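Local coordinates for probable CoA-transferase alpha subunit (Rhodococcus jostii, PDB 6COJ), which is probably the alpha subunit of a CoA-transferase-family enzyme and binds a bulky spirocyclic acyl-CoA thioester, at residues A[113-117]-A[118-122]; A[146-149]-A[150-153]; A[208-211]-A[212-215]; A[99-102]-A[103-107]. The protein carries 1 engineered substitution. All coordinates share one frame; numbering follows the deposited sequence. Where two conformers were deposited one is given.

Contact 1: A[113-117]-A[118-122]; sequences REMDA and GMVKC. Engineered in segment 113-117: Ala117 (natural residue Glu).
Asp116 turns its CG anti to the backbone N (chi1 173°), which swings the carboxylate forward over the start of helix 117-128 and brings OD2 within 2.7 Å of Gly118 N. Met115 takes the cramped rotamer between N and the carbonyl carbon (chi1 69°), and its chain then runs to the same helix turn. Asp116 is the N-cap residue, and its capping bond meets OD2 from above the carboxylate plane, with a bent N-H...O angle of 137°. Asp116 O receives Met119 N at 2.8 Å, so one residue holds two amides of the first turn. Val120 N adds a weak bond to Ala117 O. On the apolar side Met115 SD lies 3.7 Å from Met119 CB and 3.7 Å from Val120 CG2, and Met119 SD curls back to 3.8 Å from Asp116 CB. Met172 of strand 168-173 packs against both methionines. Ala117, engineered in place of a glutamate, touches the bound acyl-CoA ligand, and Asp116 OD1 bonds to the backbone of the partner protein's chain. A carboxylate at this helix start, with a backbone partner at each oxygen, would probably be stabilised in its charged form, fixing the turn that presents position 117 to the ligand.

Contact 2: A[146-149]-A[150-153]; sequences RFWG and DELR
A helix end followed by a 3-10 turn carries the chain from helix 144-148 toward strand 153-156, and Trp148 packs back on Glu151 and Leu152 across it. Gly149 breaks the helix with a positive phi of 53°, a conformation that favours glycine. Two backbone hydrogen bonds close the turn: Glu151 N to Trp148 O at 3.1 Å, and Leu152 N to Gly149 O, also at 3.1 Å and straighter.

The apolar contacts centre on the indole. Leu152 CB comes to 3.4 Å from Trp148 CB, and Leu152 CD2 makes a CH-pi contact over the face of the five-membered ring, 4.3 Å from its centroid. Because Leu152 CG stands anti to its backbone N (chi1 -172°), the branch reaches over the indole. An alanine in place of Trp148 would probably leave Leu152 without the ring face it covers and Glu114 O without its indole N-H donor.

The polar contacts flank the ring and the turn. The Glu151 carboxylate passes the benzene part obliquely, its OE2 3.7 Å from Trp148 CZ3. Glu151 OE1 forms salt bridges with Arg113 and Lys83, while OE2 bonds to Tyr85 OH, so the carboxylate beside the indole has several partners. Arg153 also reaches Pro158 of a second copy of this protein. Within the turn, Arg153 pairs with Asp150 in a salt bridge whose Arg153 NH2 to Asp150 OD2 bond measures 2.7 Å, with OD2 in the guanidinium plane and an N-H...O angle of 177°.

Contact 3: A[208-211]-A[212-215]; sequences AAAE and KRFV
Arg213 folds back over Ala210, and this is the close-packed side of the corner between helix 203-208 and strand 213-217. Two bends in its chain, at chi2 (80°) and chi3 (57°), double the side chain over so that CD lies 3.2 Å from Ala210 O and 3.8 Å from Ala210 CB. Farther along, Arg213 NE passes 3.5 Å from Glu211 O at an angle too poor for a hydrogen bond, and Ala208 CA borders the guanidinium edge near its plane, 4.5 Å from Arg213 NH1. The guanidinium finds its bonds beyond the corner: NE makes a salt bridge to Asp243, NH1 bonds to Cys207 O and NH2 to Met240 O. Shortened to a leucine, Arg213 would probably strand the Asp243 carboxylate without its charged mate and leave the Cys207 and Met240 carbonyls short of a donor.

The other side is looser. Glu211 is exposed, and its carboxylate and the Lys212 ammonium do not pair, with Glu211 OE1 and Lys212 NZ 6.1 Å apart. The contact thus forms a helix-to-strand connection leading into a strand of the central parallel sheet, as expected of the alpha/beta fold of the CoA-transferase family.

Contact 4: A[99-102]-A[103-107]; sequences PWFA and KARTA
Helix 99-106 precedes strand 111-114, the outermost strand of the parallel sheet within this chain, and two aromatic residues near the helix start each lie alongside a long basic side chain from the next turn. Phe101 and Arg105 run side by side: Arg105 CG sits over the face of the phenyl ring in a CH-pi contact, 3.7 Å from the centroid and 17° off the normal. Phe101 CG is anti to its backbone N (chi1 174°), which sends the ring outward, beside the arginine, while Arg105 bends at chi2 and chi3 so that CD comes to 3.6 Å from Phe101 CZ. Ring and guanidinium planes stand 33° apart. The guanidinium continues past the ring to the partner protein's chain, where NE bonds to a polar side chain and NH1 to the backbone.

The backbone ladder beneath is that of an alpha-helix, with i to i+4 bonds such as Arg105 N to Phe101 O at 2.9 Å and Thr106 N to Ala102 O, also at 2.9 Å and nearly straight. On a neighbouring side of the helix, Lys103 is modelled in two conformers, so its place beside Trp100, in one of them, is tentative; there its CD stands over one face of the indole toward the rim. Trp281 meets the Trp100 ring edge-to-face, and Tyr86 of strand 81-86 meets Phe101 in the same manner.

How the contacts relate
Along the chain the order is contact 4, contact 1, contact 2, contact 3. Helix 99-106 of contact 4 is followed by strand 111-114, outermost within this chain in the seven-stranded parallel sheet, on which contact 1 begins; contact 3 enters strand 213-217 of the same sheet, its centre about 19 Å from that of contact 1. Contacts 1 and 2 have centres about 13 Å apart, and Arg105 of contact 4 packs against both Glu114 and Phe147. Contacts 3 and 4 lie on opposite sides of the chain's centre, about 28 Å between centres. All four come within reach of the partner chain; Ala117 of contact 1 touches the ligand and the Thr106 side chain of contact 4 is about 8 Å from it, consistent with a site near that interface.

Contact 1: A[113-117]-A[118-122]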
ATOM      1  N   ARG A 113      16.452   2.890  18.513  1.00 14.09           N
ATOM      2  CA  ARG A 113      15.011   2.674  18.547  1.00 15.90           C
ATOM      3  C   ARG A 113      14.711   1.487  17.640  1.00 15.82           C
ATOM      4  O   ARG A 113      14.070   1.611  16.584  1.00 16.31           O
ATOM      5  CB  ARG A 113      14.258   3.937  18.149  1.00 15.93           C
ATOM      6  CG  ARG A 113      14.495   5.107  19.098  1.00 17.25           C
ATOM      7  CD  ARG A 113      13.979   4.830  20.525  1.00 17.08           C
ATOM      8  NE  ARG A 113      14.245   5.964  21.404  1.00 18.47           N
ATOM      9  CZ  ARG A 113      15.336   6.088  22.150  1.00 22.45           C
ATOM     10  NH1 ARG A 113      16.253   5.129  22.148  1.00 22.26           N
ATOM     11  NH2 ARG A 113      15.495   7.166  22.904  1.00 23.82           N
ATOM     12  N   GLU A 114      15.216   0.333  18.060  1.00 16.24           N
ATOM     13  CA  GLU A 114      14.985  -0.924  17.373  1.00 15.40           C
ATOM     14  C   GLU A 114      13.494  -1.239  17.401  1.00 15.05           C
ATOM     15  O   GLU A 114      12.801  -0.958  18.385  1.00 15.84           O
ATOM     16  CB  GLU A 114      15.791  -2.003  18.105  1.00 16.58           C
ATOM     17  CG  GLU A 114      15.733  -3.377  17.478  1.00 16.85           C
ATOM     18  CD  GLU A 114      16.751  -4.320  18.082  1.00 15.99           C
ATOM     19  OE1 GLU A 114      17.911  -3.905  18.258  1.00 17.04           O
ATOM     20  OE2 GLU A 114      16.386  -5.472  18.394  1.00 16.54           O
ATOM     21  N   MET A 115      12.992  -1.804  16.307  1.00 14.38           N
ATOM     22  CA  MET A 115      11.558  -2.030  16.201  1.00 15.16           C
ATOM     23  C   MET A 115      11.295  -3.238  15.322  1.00 13.52           C
ATOM     24  O   MET A 115      12.169  -3.695  14.581  1.00 15.13           O
ATOM     25  CB  MET A 115      10.849  -0.792  15.642  1.00 15.40           C
ATOM     26  CG  MET A 115      11.160  -0.514  14.178  1.00 14.13           C
ATOM     27  SD  MET A 115      10.450   1.048  13.603  1.00 13.84           S
ATOM     28  CE  MET A 115      11.889   2.122  13.706  1.00 15.37           C
ATOM     29  N   ASP A 116      10.074  -3.764  15.408  1.00 13.25           N
ATOM     30  CA  ASP A 116       9.688  -4.830  14.492  1.00 14.24           C
ATOM     31  C   ASP A 116       9.820  -4.347  13.047  1.00 12.93           C
ATOM     32  O   ASP A 116       9.581  -3.177  12.743  1.00 14.18           O
ATOM     33  CB  ASP A 116       8.252  -5.273  14.769  1.00 16.82           C
ATOM     34  CG  ASP A 116       7.752  -6.263  13.744  1.00 15.82           C
ATOM     35  OD1 ASP A 116       8.014  -7.478  13.904  1.00 17.28           O
ATOM     36  OD2 ASP A 116       7.115  -5.819  12.769  1.00 15.07           O
ATOM     37  N   ALA A 117      10.234  -5.245  12.149  1.00 13.64           N
ATOM     38  CA  ALA A 117      10.467  -4.829  10.769  1.00 13.75           C
ATOM     39  C   ALA A 117       9.226  -4.199  10.136  1.00 13.41           C
ATOM     40  O   ALA A 117       9.339  -3.271   9.333  1.00 13.75           O
ATOM     41  CB  ALA A 117      10.985  -6.001   9.938  1.00 14.43           C
ATOM     42  N   GLY A 118       8.032  -4.683  10.491  1.00 13.22           N
ATOM     43  CA  GLY A 118       6.820  -4.095   9.938  1.00 13.37           C
ATOM     44  C   GLY A 118       6.538  -2.703  10.449  1.00 12.56           C
ATOM     45  O   GLY A 118       5.798  -1.948   9.794  1.00 13.60           O
ATOM     46  N   MET A 119       7.107  -2.343  11.607  1.00 13.84           N
ATOM     47  CA  MET A 119       6.922  -1.003  12.142  1.00 14.33           C
ATOM     48  C   MET A 119       7.663   0.043  11.322  1.00 14.00           C
ATOM     49  O   MET A 119       7.238   1.201  11.284  1.00 14.10           O
ATOM     50  CB  MET A 119       7.353  -0.949  13.605  1.00 14.64           C
ATOM     51  CG  MET A 119       6.435  -1.734  14.532  1.00 15.57           C
ATOM     52  SD  MET A 119       7.104  -1.895  16.206  1.00 16.64           S
ATOM     53  CE  MET A 119       7.117  -0.188  16.753  1.00 23.85           C
ATOM     54  N   VAL A 120       8.784  -0.326  10.688  1.00 13.57           N
ATOM     55  CA  VAL A 120       9.467   0.618   9.807  1.00 14.64           C
ATOM     56  C   VAL A 120       8.552   1.026   8.661  1.00 14.61           C
ATOM     57  O   VAL A 120       8.338   2.216   8.407  1.00 14.10           O
ATOM     58  CB  VAL A 120      10.793   0.034   9.290  1.00 12.36           C
ATOM     59  CG1 VAL A 120      11.457   1.034   8.365  1.00 15.06           C
ATOM     60  CG2 VAL A 120      11.744  -0.280  10.451  1.00 14.79           C
ATOM     61  N   LYS A 121       8.010   0.041   7.945  1.00 14.02           N
ATOM     62  CA  LYS A 121       7.078   0.323   6.860  1.00 14.19           C
ATOM     63  C   LYS A 121       5.930   1.192   7.354  1.00 13.85           C
ATOM     64  O   LYS A 121       5.565   2.192   6.720  1.00 13.56           O
ATOM     65  CB  LYS A 121       6.555  -1.001   6.300  1.00 14.79           C
ATOM     66  CG  LYS A 121       5.489  -0.837   5.230  1.00 15.34           C
ATOM     67  CD  LYS A 121       4.843  -2.180   4.889  1.00 17.51           C
ATOM     68  CE  LYS A 121       3.737  -1.984   3.858  1.00 27.38           C
ATOM     69  NZ  LYS A 121       3.127  -3.257   3.405  1.00 32.63           N
ATOM     70  N   CYS A 122       5.367   0.828   8.502  1.00 13.53           N
ATOM     71  CA  CYS A 122       4.244   1.567   9.058  1.00 13.58           C
ATOM     72  C   CYS A 122       4.615   3.021   9.337  1.00 13.65           C
ATOM     73  O   CYS A 122       3.876   3.945   8.968  1.00 13.27           O
ATOM     74  CB  CYS A 122       3.802   0.853  10.332  1.00 12.58           C
ATOM     75  SG  CYS A 122       2.410   1.575  11.186  1.00 15.79           S
TER

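Contact 2: A[146-149]-A[150-153]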
ATOM      1  N   ARG A 146      10.488  -1.411  25.465  1.00 18.33           N
ATOM      2  CA  ARG A 146      11.624  -0.959  26.287  1.00 19.70           C
ATOM      3  C   ARG A 146      12.696  -0.238  25.501  1.00 19.04           C
ATOM      4  O   ARG A 146      13.318   0.615  26.017  1.00 22.07           O
ATOM      5  CB  ARG A 146      12.249  -2.106  27.016  1.00 23.05           C
ATOM      6  CG  ARG A 146      11.376  -2.745  28.032  1.00 50.37           C
ATOM      7  CD  ARG A 146      12.152  -3.130  29.278  1.00 60.88           C
ATOM      8  NE  ARG A 146      13.290  -4.060  29.190  1.00 57.40           N
ATOM      9  CZ  ARG A 146      14.553  -3.700  29.440  1.00 72.99           C
ATOM     10  NH1 ARG A 146      15.502  -4.606  29.426  1.00 69.63           N
ATOM     11  NH2 ARG A 146      14.890  -2.421  29.677  1.00 83.09           N
ATOM     12  N   PHE A 147      12.918  -0.631  24.254  1.00 17.83           N
ATOM     13  CA  PHE A 147      13.842   0.125  23.415  1.00 17.84           C
ATOM     14  C   PHE A 147      13.410   1.583  23.298  1.00 19.05           C
ATOM     15  O   PHE A 147      14.253   2.489  23.261  1.00 20.86           O
ATOM     16  CB  PHE A 147      13.915  -0.483  22.011  1.00 17.41           C
ATOM     17  CG  PHE A 147      14.848  -1.654  21.881  1.00 17.26           C
ATOM     18  CD1 PHE A 147      16.217  -1.504  22.074  1.00 18.11           C
ATOM     19  CD2 PHE A 147      14.365  -2.899  21.503  1.00 17.49           C
ATOM     20  CE1 PHE A 147      17.068  -2.581  21.934  1.00 19.11           C
ATOM     21  CE2 PHE A 147      15.207  -3.979  21.353  1.00 18.72           C
ATOM     22  CZ  PHE A 147      16.574  -3.823  21.567  1.00 19.51           C
ATOM     23  N   TRP A 148      12.101   1.831  23.228  1.00 18.17           N
ATOM     24  CA  TRP A 148      11.581   3.164  22.952  1.00 17.58           C
ATOM     25  C   TRP A 148      11.124   3.916  24.186  1.00 19.97           C
ATOM     26  O   TRP A 148      11.098   5.152  24.160  1.00 21.88           O
ATOM     27  CB  TRP A 148      10.370   3.075  22.031  1.00 17.44           C
ATOM     28  CG  TRP A 148      10.643   2.693  20.627  1.00 15.89           C
ATOM     29  CD1 TRP A 148      11.141   1.502  20.177  1.00 16.34           C
ATOM     30  CD2 TRP A 148      10.378   3.488  19.464  1.00 15.19           C
ATOM     31  NE1 TRP A 148      11.210   1.515  18.801  1.00 15.66           N
ATOM     32  CE2 TRP A 148      10.750   2.724  18.344  1.00 14.53           C
ATOM     33  CE3 TRP A 148       9.878   4.783  19.265  1.00 15.93           C
ATOM     34  CZ2 TRP A 148      10.619   3.202  17.042  1.00 14.71           C
ATOM     35  CZ3 TRP A 148       9.767   5.263  17.973  1.00 15.70           C
ATOM     36  CH2 TRP A 148      10.131   4.470  16.878  1.00 15.53           C
ATOM     37  N   GLY A 149      10.737   3.214  25.252  1.00 18.59           N
ATOM     38  CA  GLY A 149      10.135   3.903  26.383  1.00 22.29           C
ATOM     39  C   GLY A 149       8.969   4.779  25.964  1.00 20.99           C
ATOM     40  O   GLY A 149       8.135   4.392  25.132  1.00 20.34           O
ATOM     41  N   ASP A 150       8.926   5.998  26.515  1.00 21.86           N
ATOM     42  CA  ASP A 150       7.788   6.886  26.295  1.00 24.04           C
ATOM     43  C   ASP A 150       7.753   7.486  24.893  1.00 22.82           C
ATOM     44  O   ASP A 150       6.780   8.175  24.562  1.00 26.20           O
ATOM     45  CB  ASP A 150       7.737   7.984  27.365  1.00 31.71           C
ATOM     46  CG  ASP A 150       6.401   8.718  27.386  1.00 51.20           C
ATOM     47  OD1 ASP A 150       5.349   8.038  27.419  1.00 50.35           O
ATOM     48  OD2 ASP A 150       6.404   9.968  27.361  1.00 47.55           O
ATOM     49  N   GLU A 151       8.770   7.247  24.064  1.00 21.44           N
ATOM     50  CA  GLU A 151       8.695   7.651  22.664  1.00 20.54           C
ATOM     51  C   GLU A 151       7.699   6.801  21.878  1.00 20.61           C
ATOM     52  O   GLU A 151       7.262   7.217  20.800  1.00 19.79           O
ATOM     53  CB  GLU A 151      10.085   7.589  22.015  1.00 20.06           C
ATOM     54  CG  GLU A 151      10.154   8.279  20.653  1.00 24.58           C
ATOM     55  CD  GLU A 151      11.528   8.265  20.009  1.00 38.91           C
ATOM     56  OE1 GLU A 151      12.550   8.105  20.718  1.00 25.21           O
ATOM     57  OE2 GLU A 151      11.573   8.429  18.773  1.00 23.74           O
ATOM     58  N   LEU A 152       7.345   5.617  22.384  1.00 17.53           N
ATOM     59  CA  LEU A 152       6.389   4.723  21.734  1.00 16.71           C
ATOM     60  C   LEU A 152       5.208   4.544  22.675  1.00 18.64           C
ATOM     61  O   LEU A 152       5.343   3.936  23.741  1.00 18.84           O
ATOM     62  CB  LEU A 152       7.032   3.375  21.408  1.00 14.43           C
ATOM     63  CG  LEU A 152       6.187   2.422  20.556  1.00 16.57           C
ATOM     64  CD1 LEU A 152       5.962   3.008  19.169  1.00 17.99           C
ATOM     65  CD2 LEU A 152       6.874   1.074  20.470  1.00 16.02           C
ATOM     66  N   ARG A 153       4.056   5.076  22.278  1.00 16.32           N
ATOM     67  CA  ARG A 153       2.829   5.031  23.057  1.00 16.93           C
ATOM     68  C   ARG A 153       1.798   4.154  22.356  1.00 16.01           C
ATOM     69  O   ARG A 153       1.946   3.789  21.192  1.00 16.02           O
ATOM     70  CB  ARG A 153       2.282   6.451  23.276  1.00 18.19           C
ATOM     71  CG  ARG A 153       3.226   7.331  24.087  1.00 19.70           C
ATOM     72  CD  ARG A 153       2.816   8.790  24.093  1.00 23.00           C
ATOM     73  NE  ARG A 153       3.729   9.549  24.952  1.00 36.16           N
ATOM     74  CZ  ARG A 153       3.749  10.874  25.071  1.00 61.47           C
ATOM     75  NH1 ARG A 153       2.908  11.629  24.377  1.00 34.47           N
ATOM     76  NH2 ARG A 153       4.625  11.449  25.885  1.00 61.80           N
TER

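Contact 3: A[208-211]-A[212-215]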
ATOM      1  N   ALA A 208       8.873   9.391  -0.020  1.00 12.04           N
ATOM      2  CA  ALA A 208       7.632  10.057   0.364  1.00 12.30           C
ATOM      3  C   ALA A 208       7.677  10.578   1.795  1.00 14.14           C
ATOM      4  O   ALA A 208       6.945  11.515   2.128  1.00 13.64           O
ATOM      5  CB  ALA A 208       6.442   9.109   0.174  1.00 12.87           C
ATOM      6  N   ALA A 209       8.516   9.991   2.651  1.00 14.55           N
ATOM      7  CA  ALA A 209       8.612  10.382   4.054  1.00 14.43           C
ATOM      8  C   ALA A 209       9.616  11.503   4.305  1.00 12.32           C
ATOM      9  O   ALA A 209       9.731  11.956   5.448  1.00 14.98           O
ATOM     10  CB  ALA A 209       9.006   9.168   4.904  1.00 15.65           C
ATOM     11  N   ALA A 210      10.333  11.961   3.276  1.00 14.03           N
ATOM     12  CA  ALA A 210      11.486  12.830   3.455  1.00 14.96           C
ATOM     13  C   ALA A 210      11.261  14.210   2.850  1.00 16.28           C
ATOM     14  O   ALA A 210      10.469  14.394   1.923  1.00 15.89           O
ATOM     15  CB  ALA A 210      12.738  12.210   2.823  1.00 14.48           C
ATOM     16  N   GLU A 211      12.035  15.173   3.357  1.00 16.10           N
ATOM     17  CA  GLU A 211      12.038  16.529   2.813  1.00 17.42           C
ATOM     18  C   GLU A 211      12.932  16.647   1.581  1.00 17.55           C
ATOM     19  O   GLU A 211      12.515  17.192   0.554  1.00 19.91           O
ATOM     20  CB  GLU A 211      12.518  17.493   3.891  1.00 19.74           C
ATOM     21  CG  GLU A 211      12.539  18.950   3.485  1.00 28.72           C
ATOM     22  CD  GLU A 211      11.152  19.543   3.344  1.00 74.21           C
ATOM     23  OE1 GLU A 211      11.020  20.582   2.661  1.00 84.74           O
ATOM     24  OE2 GLU A 211      10.201  18.964   3.920  1.00 77.31           O
ATOM     25  N   LYS A 212      14.168  16.151   1.668  1.00 18.51           N
ATOM     26  CA  LYS A 212      15.128  16.190   0.565  1.00 15.82           C
ATOM     27  C   LYS A 212      15.412  14.765   0.110  1.00 14.45           C
ATOM     28  O   LYS A 212      15.738  13.907   0.932  1.00 17.28           O
ATOM     29  CB  LYS A 212      16.450  16.818   1.015  1.00 17.56           C
ATOM     30  CG  LYS A 212      16.362  18.230   1.551  1.00 24.97           C
ATOM     31  CD  LYS A 212      17.735  18.660   2.079  1.00 34.57           C
ATOM     32  CE  LYS A 212      17.653  19.864   3.001  1.00 40.13           C
ATOM     33  NZ  LYS A 212      17.048  21.043   2.325  1.00 54.99           N
ATOM     34  N   ARG A 213      15.291  14.506  -1.190  1.00 12.92           N
ATOM     35  CA  ARG A 213      15.306  13.143  -1.702  1.00 12.82           C
ATOM     36  C   ARG A 213      16.362  13.014  -2.788  1.00 14.95           C
ATOM     37  O   ARG A 213      16.303  13.716  -3.803  1.00 16.24           O
ATOM     38  CB  ARG A 213      13.932  12.781  -2.266  1.00 14.57           C
ATOM     39  CG  ARG A 213      12.868  12.495  -1.209  1.00 16.09           C
ATOM     40  CD  ARG A 213      12.267  13.751  -0.601  1.00 17.68           C
ATOM     41  NE  ARG A 213      11.672  14.626  -1.611  1.00 15.82           N
ATOM     42  CZ  ARG A 213      10.429  14.499  -2.064  1.00 19.13           C
ATOM     43  NH1 ARG A 213       9.654  13.528  -1.604  1.00 17.47           N
ATOM     44  NH2 ARG A 213       9.966  15.346  -2.968  1.00 18.50           N
ATOM     45  N   PHE A 214      17.314  12.108  -2.586  1.00 14.39           N
ATOM     46  CA  PHE A 214      18.379  11.876  -3.554  1.00 14.50           C
ATOM     47  C   PHE A 214      18.327  10.429  -4.011  1.00 16.05           C
ATOM     48  O   PHE A 214      18.338   9.513  -3.181  1.00 18.40           O
ATOM     49  CB  PHE A 214      19.732  12.246  -2.948  1.00 15.26           C
ATOM     50  CG  PHE A 214      19.784  13.673  -2.531  1.00 15.93           C
ATOM     51  CD1 PHE A 214      19.912  14.670  -3.476  1.00 18.12           C
ATOM     52  CD2 PHE A 214      19.561  14.021  -1.206  1.00 24.69           C
ATOM     53  CE1 PHE A 214      19.893  15.990  -3.104  1.00 25.31           C
ATOM     54  CE2 PHE A 214      19.548  15.346  -0.823  1.00 24.70           C
ATOM     55  CZ  PHE A 214      19.711  16.331  -1.777  1.00 24.86           C
ATOM     56  N   VAL A 215      18.232  10.228  -5.326  1.00 16.13           N
ATOM     57  CA  VAL A 215      18.225   8.896  -5.923  1.00 14.05           C
ATOM     58  C   VAL A 215      19.470   8.763  -6.782  1.00 15.62           C
ATOM     59  O   VAL A 215      19.715   9.594  -7.666  1.00 16.65           O
ATOM     60  CB  VAL A 215      16.950   8.604  -6.737  1.00 17.41           C
ATOM     61  CG1 VAL A 215      16.743   9.608  -7.858  1.00 21.77           C
ATOM     62  CG2 VAL A 215      16.996   7.187  -7.293  1.00 15.74           C
TER

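Contact 4: A[99-102]-A[103-107]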
ATOM      1  N   PRO A  99      29.702  -6.240  11.488  1.00 19.40           N
ATOM      2  CA  PRO A  99      30.636  -6.099  12.615  1.00 17.92           C
ATOM      3  C   PRO A  99      30.829  -4.667  13.067  1.00 19.44           C
ATOM      4  O   PRO A  99      31.201  -4.449  14.225  1.00 20.55           O
ATOM      5  CB  PRO A  99      31.940  -6.691  12.062  1.00 20.31           C
ATOM      6  CG  PRO A  99      31.848  -6.432  10.570  1.00 18.91           C
ATOM      7  CD  PRO A  99      30.377  -6.608  10.232  1.00 20.30           C
ATOM      8  N   TRP A 100      30.604  -3.681  12.196  1.00 18.39           N
ATOM      9  CA  TRP A 100      30.743  -2.297  12.633  1.00 19.54           C
ATOM     10  C   TRP A 100      29.525  -1.830  13.414  1.00 17.55           C
ATOM     11  O   TRP A 100      29.657  -1.116  14.416  1.00 18.96           O
ATOM     12  CB  TRP A 100      31.020  -1.378  11.445  1.00 18.56           C
ATOM     13  CG  TRP A 100      32.462  -1.344  11.056  1.00 17.89           C
ATOM     14  CD1 TRP A 100      33.018  -1.814   9.901  1.00 20.54           C
ATOM     15  CD2 TRP A 100      33.543  -0.828  11.840  1.00 19.61           C
ATOM     16  NE1 TRP A 100      34.380  -1.614   9.913  1.00 20.87           N
ATOM     17  CE2 TRP A 100      34.725  -1.006  11.092  1.00 20.09           C
ATOM     18  CE3 TRP A 100      33.622  -0.215  13.095  1.00 23.14           C
ATOM     19  CZ2 TRP A 100      35.975  -0.601  11.561  1.00 21.19           C
ATOM     20  CZ3 TRP A 100      34.861   0.181  13.562  1.00 25.80           C
ATOM     21  CH2 TRP A 100      36.020  -0.008  12.798  1.00 24.46           C
ATOM     22  N   PHE A 101      28.329  -2.220  12.977  1.00 17.22           N
ATOM     23  CA  PHE A 101      27.155  -2.001  13.811  1.00 16.11           C
ATOM     24  C   PHE A 101      27.316  -2.694  15.163  1.00 16.91           C
ATOM     25  O   PHE A 101      27.024  -2.106  16.212  1.00 18.39           O
ATOM     26  CB  PHE A 101      25.917  -2.495  13.068  1.00 16.22           C
ATOM     27  CG  PHE A 101      24.662  -2.453  13.885  1.00 16.86           C
ATOM     28  CD1 PHE A 101      24.084  -1.242  14.236  1.00 16.99           C
ATOM     29  CD2 PHE A 101      24.063  -3.626  14.305  1.00 15.46           C
ATOM     30  CE1 PHE A 101      22.919  -1.203  14.986  1.00 18.83           C
ATOM     31  CE2 PHE A 101      22.893  -3.595  15.058  1.00 16.85           C
ATOM     32  CZ  PHE A 101      22.324  -2.380  15.396  1.00 18.01           C
ATOM     33  N   ALA A 102      27.801  -3.939  15.165  1.00 16.51           N
ATOM     34  CA  ALA A 102      27.997  -4.647  16.430  1.00 20.32           C
ATOM     35  C   ALA A 102      28.967  -3.902  17.340  1.00 19.28           C
ATOM     36  O   ALA A 102      28.733  -3.793  18.548  1.00 22.27           O
ATOM     37  CB  ALA A 102      28.497  -6.071  16.169  1.00 23.57           C
ATOM     38  N   LYS A 103      30.060  -3.383  16.777  1.00 19.17           N
ATOM     39  CA  LYS A 103      31.030  -2.661  17.594  0.61 22.09           C
ATOM     40  C   LYS A 103      30.422  -1.397  18.190  1.00 20.10           C
ATOM     41  O   LYS A 103      30.642  -1.095  19.369  1.00 22.32           O
ATOM     42  CB  LYS A 103      32.284  -2.353  16.778  0.61 24.57           C
ATOM     43  CG  LYS A 103      33.192  -3.562  16.614  0.61 27.27           C
ATOM     44  CD  LYS A 103      34.119  -3.438  15.411  0.61 32.42           C
ATOM     45  CE  LYS A 103      35.508  -2.977  15.810  0.61 40.23           C
ATOM     46  NZ  LYS A 103      35.494  -1.613  16.400  0.61 53.57           N
ATOM     47  N   ALA A 104      29.652  -0.648  17.399  1.00 19.98           N
ATOM     48  CA  ALA A 104      29.012   0.552  17.929  1.00 20.10           C
ATOM     49  C   ALA A 104      28.019   0.205  19.032  1.00 20.66           C
ATOM     50  O   ALA A 104      27.905   0.931  20.029  1.00 20.87           O
ATOM     51  CB  ALA A 104      28.327   1.325  16.802  1.00 20.46           C
ATOM     52  N   ARG A 105      27.300  -0.910  18.874  1.00 18.64           N
ATOM     53  CA  ARG A 105      26.328  -1.336  19.879  1.00 17.75           C
ATOM     54  C   ARG A 105      27.012  -1.757  21.177  1.00 20.18           C
ATOM     55  O   ARG A 105      26.623  -1.316  22.269  1.00 20.97           O
ATOM     56  CB  ARG A 105      25.494  -2.484  19.311  1.00 19.57           C
ATOM     57  CG  ARG A 105      24.545  -2.046  18.191  1.00 19.15           C
ATOM     58  CD  ARG A 105      23.264  -1.465  18.774  1.00 19.13           C
ATOM     59  NE  ARG A 105      22.449  -2.515  19.367  1.00 17.59           N
ATOM     60  CZ  ARG A 105      21.776  -2.405  20.508  1.00 17.37           C
ATOM     61  NH1 ARG A 105      21.841  -1.295  21.241  1.00 17.35           N
ATOM     62  NH2 ARG A 105      21.043  -3.426  20.930  1.00 18.38           N
ATOM     63  N   THR A 106      28.019  -2.626  21.084  1.00 19.92           N
ATOM     64  CA  THR A 106      28.671  -3.107  22.295  1.00 21.58           C
ATOM     65  C   THR A 106      29.452  -2.008  23.002  1.00 22.09           C
ATOM     66  O   THR A 106      29.704  -2.123  24.205  1.00 23.06           O
ATOM     67  CB  THR A 106      29.541  -4.336  22.000  1.00 25.10           C
ATOM     68  OG1 THR A 106      30.560  -4.002  21.047  1.00 27.79           O
ATOM     69  CG2 THR A 106      28.681  -5.481  21.450  1.00 24.57           C
ATOM     70  N   ALA A 107      29.809  -0.940  22.289  1.00 21.31           N
ATOM     71  CA  ALA A 107      30.462   0.218  22.884  1.00 25.69           C
ATOM     72  C   ALA A 107      29.469   1.265  23.371  1.00 25.45           C
ATOM     73  O   ALA A 107      29.880   2.267  23.958  1.00 24.52           O
ATOM     74  CB  ALA A 107      31.436   0.851  21.883  1.00 25.55           C
TER